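Local structure of putative LacI-family transcriptional regulator (Bacteroides fragilis, 3GBV) at residues W24-V27 and Q28-I31; R189-D192 and D193-E197. The protein probably regulates transcription as a LacI-family regulator, its periplasmic-binding-protein-like domain likely to bind a small effector. One frame throughout, in Å; residues are numbered along the deposited sequence.

Contact 1. Residues W24-V27 and Q28-I31; sequences WTDV and QKGI
W24 and Q28 meet one turn apart through the first of four successive i to i+4 backbone bonds, Q28 N giving its hydrogen to W24 O at 2.9 Å. K29 N, G30 N and I31 N repeat the pattern on T25 O, D26 O and V27 O, with N-H...O angles between 149° and 163°.

V27 CG1 and I31 CD1 come to 4.4 Å of each other on the buried flank, where P254 and I262 of helix 254-270 pack against V27 and I31 respectively. The methylene groups of Q28 and K29 touch carbonyl oxygens instead: Q28 CG lies 3.5 Å from W24 O, and K29 CG, beside its own backbone N (chi1 -70°), comes within 3.3 Å of T25 O.

Among the polar ends, D26 and K29 have opposite charges, but OD1 and NZ stay 5.8 Å apart, too far for a salt bridge. T25 OG1 turns back to the N of G21 in a hydrogen bond, while the W24 indole meets the ring of H18.

Residues 24-31 form the opening turns of the helix in the beta-alpha-beta unit of strand 9-16, helix 23-37 and strand 43-50, typical of the Rossmann-like periplasmic-binding-protein fold.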
loop_
_atom_site.group_PDB
_atom_site.type_symbol
_atom_site.label_atom_id
_atom_site.label_comp_id
_atom_site.label_asym_id
_atom_site.label_seq_id
_atom_site.Cartn_x
_atom_site.Cartn_y
_atom_site.Cartn_z
ATOM N N TRP A 24 11.450 15.283 0.126
ATOM C CA TRP A 24 11.061 16.062 -1.040
ATOM C C TRP A 24 11.627 15.649 -2.391
ATOM O O TRP A 24 11.071 16.008 -3.438
ATOM C CB TRP A 24 11.341 17.540 -0.763
ATOM C CG TRP A 24 10.750 17.959 0.546
ATOM C CD1 TRP A 24 11.415 18.149 1.730
ATOM C CD2 TRP A 24 9.365 18.130 0.834
ATOM N NE1 TRP A 24 10.519 18.424 2.740
ATOM C CE2 TRP A 24 9.245 18.418 2.214
ATOM C CE3 TRP A 24 8.195 18.064 0.062
ATOM C CZ2 TRP A 24 8.018 18.640 2.840
ATOM C CZ3 TRP A 24 6.969 18.283 0.679
ATOM C CH2 TRP A 24 6.892 18.568 2.057
ATOM N N THR A 25 12.718 14.895 -2.384
ATOM C CA THR A 25 13.300 14.454 -3.647
ATOM C C THR A 25 12.276 13.656 -4.479
ATOM O O THR A 25 12.231 13.763 -5.702
ATOM C CB THR A 25 14.551 13.604 -3.386
ATOM O OG1 THR A 25 15.540 14.421 -2.747
ATOM C CG2 THR A 25 15.118 13.064 -4.683
ATOM N N ASP A 26 11.442 12.872 -3.809
ATOM C CA ASP A 26 10.436 12.084 -4.505
ATOM C C ASP A 26 9.296 12.956 -5.044
ATOM O O ASP A 26 8.817 12.749 -6.162
ATOM C CB ASP A 26 9.894 10.999 -3.585
ATOM C CG ASP A 26 10.877 9.859 -3.398
ATOM O OD1 ASP A 26 11.403 9.367 -4.420
ATOM O OD2 ASP A 26 11.119 9.451 -2.237
ATOM N N VAL A 27 8.865 13.930 -4.247
ATOM C CA VAL A 27 7.806 14.836 -4.676
ATOM C C VAL A 27 8.296 15.573 -5.921
ATOM O O VAL A 27 7.529 15.814 -6.859
ATOM C CB VAL A 27 7.477 15.875 -3.586
ATOM C CG1 VAL A 27 6.434 16.869 -4.104
ATOM C CG2 VAL A 27 6.978 15.166 -2.332
ATOM N N GLN A 28 9.579 15.920 -5.932
ATOM C CA GLN A 28 10.149 16.628 -7.068
ATOM C C GLN A 28 10.200 15.750 -8.315
ATOM O O GLN A 28 9.951 16.234 -9.423
ATOM C CB GLN A 28 11.534 17.176 -6.718
ATOM C CG GLN A 28 11.467 18.485 -5.943
ATOM C CD GLN A 28 12.834 19.005 -5.524
ATOM O OE1 GLN A 28 13.854 18.661 -6.121
ATOM N NE2 GLN A 28 12.854 19.852 -4.503
ATOM N N LYS A 29 10.514 14.467 -8.141
ATOM C CA LYS A 29 10.530 13.553 -9.275
ATOM C C LYS A 29 9.113 13.559 -9.832
ATOM O O LYS A 29 8.912 13.643 -11.044
ATOM C CB LYS A 29 10.905 12.123 -8.851
ATOM C CG LYS A 29 12.358 11.941 -8.415
ATOM C CD LYS A 29 12.742 10.463 -8.336
ATOM C CE LYS A 29 14.137 10.276 -7.737
ATOM N NZ LYS A 29 15.182 11.069 -8.462
ATOM N N GLY A 30 8.134 13.491 -8.932
ATOM C CA GLY A 30 6.744 13.499 -9.350
ATOM C C GLY A 30 6.451 14.686 -10.246
ATOM O O GLY A 30 5.884 14.530 -11.325
ATOM N N ILE A 31 6.843 15.872 -9.792
ATOM C CA ILE A 31 6.633 17.097 -10.545
ATOM C C ILE A 31 7.286 16.993 -11.924
ATOM O O ILE A 31 6.683 17.351 -12.940
ATOM C CB ILE A 31 7.226 18.312 -9.785
ATOM C CG1 ILE A 31 6.397 18.599 -8.522
ATOM C CG2 ILE A 31 7.256 19.530 -10.687
ATOM C CD1 ILE A 31 7.080 19.551 -7.546
#

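Contact 2. Residues R189-D192 and D193-E197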
loop_
_atom_site.group_PDB
_atom_site.type_symbol
_atom_site.label_atom_id
_atom_site.label_comp_id
_atom_site.label_asym_id
_atom_site.label_seq_id
_atom_site.Cartn_x
_atom_site.Cartn_y
_atom_site.Cartn_z
ATOM N N ARG A 189 23.502 12.402 21.862
ATOM C CA ARG A 189 23.616 12.671 23.295
ATOM C C ARG A 189 22.218 12.731 23.923
ATOM O O ARG A 189 22.019 12.286 25.053
ATOM C CB ARG A 189 24.389 13.970 23.548
ATOM C CG ARG A 189 25.041 14.022 24.932
ATOM C CD ARG A 189 26.038 15.172 25.057
ATOM N NE ARG A 189 25.377 16.472 25.143
ATOM C CZ ARG A 189 26.008 17.643 25.067
ATOM N NH1 ARG A 189 27.325 17.681 24.897
ATOM N NH2 ARG A 189 25.320 18.775 25.164
HETATM N N MSE A 190 21.248 13.276 23.192
HETATM C CA MSE A 190 19.872 13.325 23.696
HETATM C C MSE A 190 19.399 11.886 23.920
HETATM O O MSE A 190 18.796 11.571 24.945
HETATM C CB MSE A 190 18.933 13.981 22.677
HETATM C CG MSE A 190 19.199 15.464 22.373
HETATM SE SE MSE A 190 18.533 16.666 23.813
HETATM C CE MSE A 190 16.782 15.856 24.244
ATOM N N LEU A 191 19.668 11.020 22.944
ATOM C CA LEU A 191 19.258 9.623 23.035
ATOM C C LEU A 191 19.910 8.898 24.214
ATOM O O LEU A 191 19.234 8.173 24.942
ATOM C CB LEU A 191 19.564 8.873 21.731
ATOM C CG LEU A 191 18.627 8.956 20.510
ATOM C CD1 LEU A 191 17.186 8.738 20.948
ATOM C CD2 LEU A 191 18.761 10.282 19.821
ATOM N N ASP A 192 21.213 9.092 24.409
ATOM C CA ASP A 192 21.902 8.437 25.525
ATOM C C ASP A 192 21.226 8.761 26.851
ATOM O O ASP A 192 20.942 7.864 27.643
ATOM C CB ASP A 192 23.375 8.854 25.605
ATOM C CG ASP A 192 24.202 8.315 24.452
ATOM O OD1 ASP A 192 23.956 7.168 24.026
ATOM O OD2 ASP A 192 25.111 9.034 23.982
ATOM N N ASP A 193 20.968 10.041 27.096
ATOM C CA ASP A 193 20.324 10.433 28.340
ATOM C C ASP A 193 18.941 9.805 28.457
ATOM O O ASP A 193 18.596 9.258 29.500
ATOM C CB ASP A 193 20.222 11.964 28.445
ATOM C CG ASP A 193 21.588 12.634 28.628
ATOM O OD1 ASP A 193 22.394 12.130 29.440
ATOM O OD2 ASP A 193 21.856 13.666 27.974
ATOM N N PHE A 194 18.159 9.858 27.380
ATOM C CA PHE A 194 16.814 9.290 27.396
ATOM C C PHE A 194 16.806 7.802 27.720
ATOM O O PHE A 194 16.101 7.362 28.625
ATOM C CB PHE A 194 16.112 9.507 26.045
ATOM C CG PHE A 194 14.780 8.809 25.943
ATOM C CD1 PHE A 194 13.651 9.349 26.547
ATOM C CD2 PHE A 194 14.671 7.575 25.302
ATOM C CE1 PHE A 194 12.432 8.670 26.521
ATOM C CE2 PHE A 194 13.457 6.887 25.270
ATOM C CZ PHE A 194 12.335 7.433 25.882
ATOM N N PHE A 195 17.582 7.025 26.976
ATOM C CA PHE A 195 17.616 5.587 27.203
ATOM C C PHE A 195 18.244 5.240 28.543
ATOM O O PHE A 195 18.015 4.157 29.083
ATOM C CB PHE A 195 18.353 4.897 26.061
ATOM C CG PHE A 195 17.521 4.742 24.822
ATOM C CD1 PHE A 195 17.967 5.229 23.599
ATOM C CD2 PHE A 195 16.281 4.110 24.882
ATOM C CE1 PHE A 195 17.187 5.091 22.450
ATOM C CE2 PHE A 195 15.493 3.967 23.737
ATOM C CZ PHE A 195 15.950 4.457 22.520
ATOM N N ARG A 196 19.026 6.173 29.078
ATOM C CA ARG A 196 19.670 5.983 30.371
ATOM C C ARG A 196 18.617 6.154 31.451
ATOM O O ARG A 196 18.468 5.310 32.334
ATOM C CB ARG A 196 20.773 7.019 30.568
ATOM C CG ARG A 196 21.348 7.060 31.974
ATOM C CD ARG A 196 22.516 8.026 32.046
ATOM N NE ARG A 196 23.564 7.657 31.099
ATOM C CZ ARG A 196 23.976 8.425 30.095
ATOM N NH1 ARG A 196 23.433 9.622 29.902
ATOM N NH2 ARG A 196 24.923 7.988 29.275
ATOM N N GLU A 197 17.879 7.254 31.358
ATOM C CA GLU A 197 16.830 7.566 32.315
ATOM C C GLU A 197 15.587 6.698 32.090
ATOM O O GLU A 197 14.747 6.547 32.980
ATOM C CB GLU A 197 16.474 9.056 32.215
ATOM C CG GLU A 197 15.636 9.569 33.372
ATOM C CD GLU A 197 16.084 8.994 34.707
ATOM O OE1 GLU A 197 17.292 9.079 35.034
ATOM O OE2 GLU A 197 15.219 8.452 35.432
#
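F195 N gives its hydrogen to L191 O at 2.9 Å, in an almost straight bond of 179°. One residue on, the bond from R196 N to D192 O is equally short, 2.9 Å, but bent to 132°, and R196 N is shared with D193 O in a weak bond of 3.1 Å. D192 O also faces the R196 side chain: CB lies only 3.0 Å away, and the guanidinium presents one face to it, offset toward the rim. A bend at chi3 (-58°) folds the arginine back along the helix, where NH1 forms a salt bridge with D193 OD1 at 2.8 Å. That carboxylate oxygen lies at the guanidinium edge, in its plane, so carbonyl and carboxylate approach the flat group from different directions. The D192 carboxylate is engaged elsewhere, OD1 by a hydrogen bond to Y217 and OD2 by a salt bridge to R221.

These residues belong to the amphipathic helix 187-197, which follows strand 173-180 and leads to strand 203-206 of the mixed sheet, in the Rossmann-like fold of the periplasmic-binding-protein family. Its inner side carries L191, F194 and F195. L191 and F195 run side by side and point the same way, CD1 of the leucine reaching CE1 of the phenylalanine at 3.9 Å, with L177, L179 and I214 around the leucine. F194 CD2 lies over one face of the F195 ring, again toward the rim, whereas F195 CE2 sits at the edge of the F194 ring. K223 makes a cation-pi contact with F195, and F226 meets it edge-to-face.

In the fold
Contacts 1 and 2 are both local, each within a single helix, and they do not touch: their centres are about 35 Å apart on opposite sides of the chain's centre. The centre of contact 1 lies about 13 Å from the centre of the chain, on a helix beside the parallel sheet; that of contact 2 lies about 26 Å from it, on a helix packed against the mixed sheet. Contact 1 has one exposed residue, K29, but contact 2 has R189, D193 and R196 and lies nearer the surface. In 24-31 the side chains look mainly to neighbouring strands, loops and helix 254-270. In 189-197 the inner side is apolar and largely aromatic, while the outer side carries an intrahelical salt bridge.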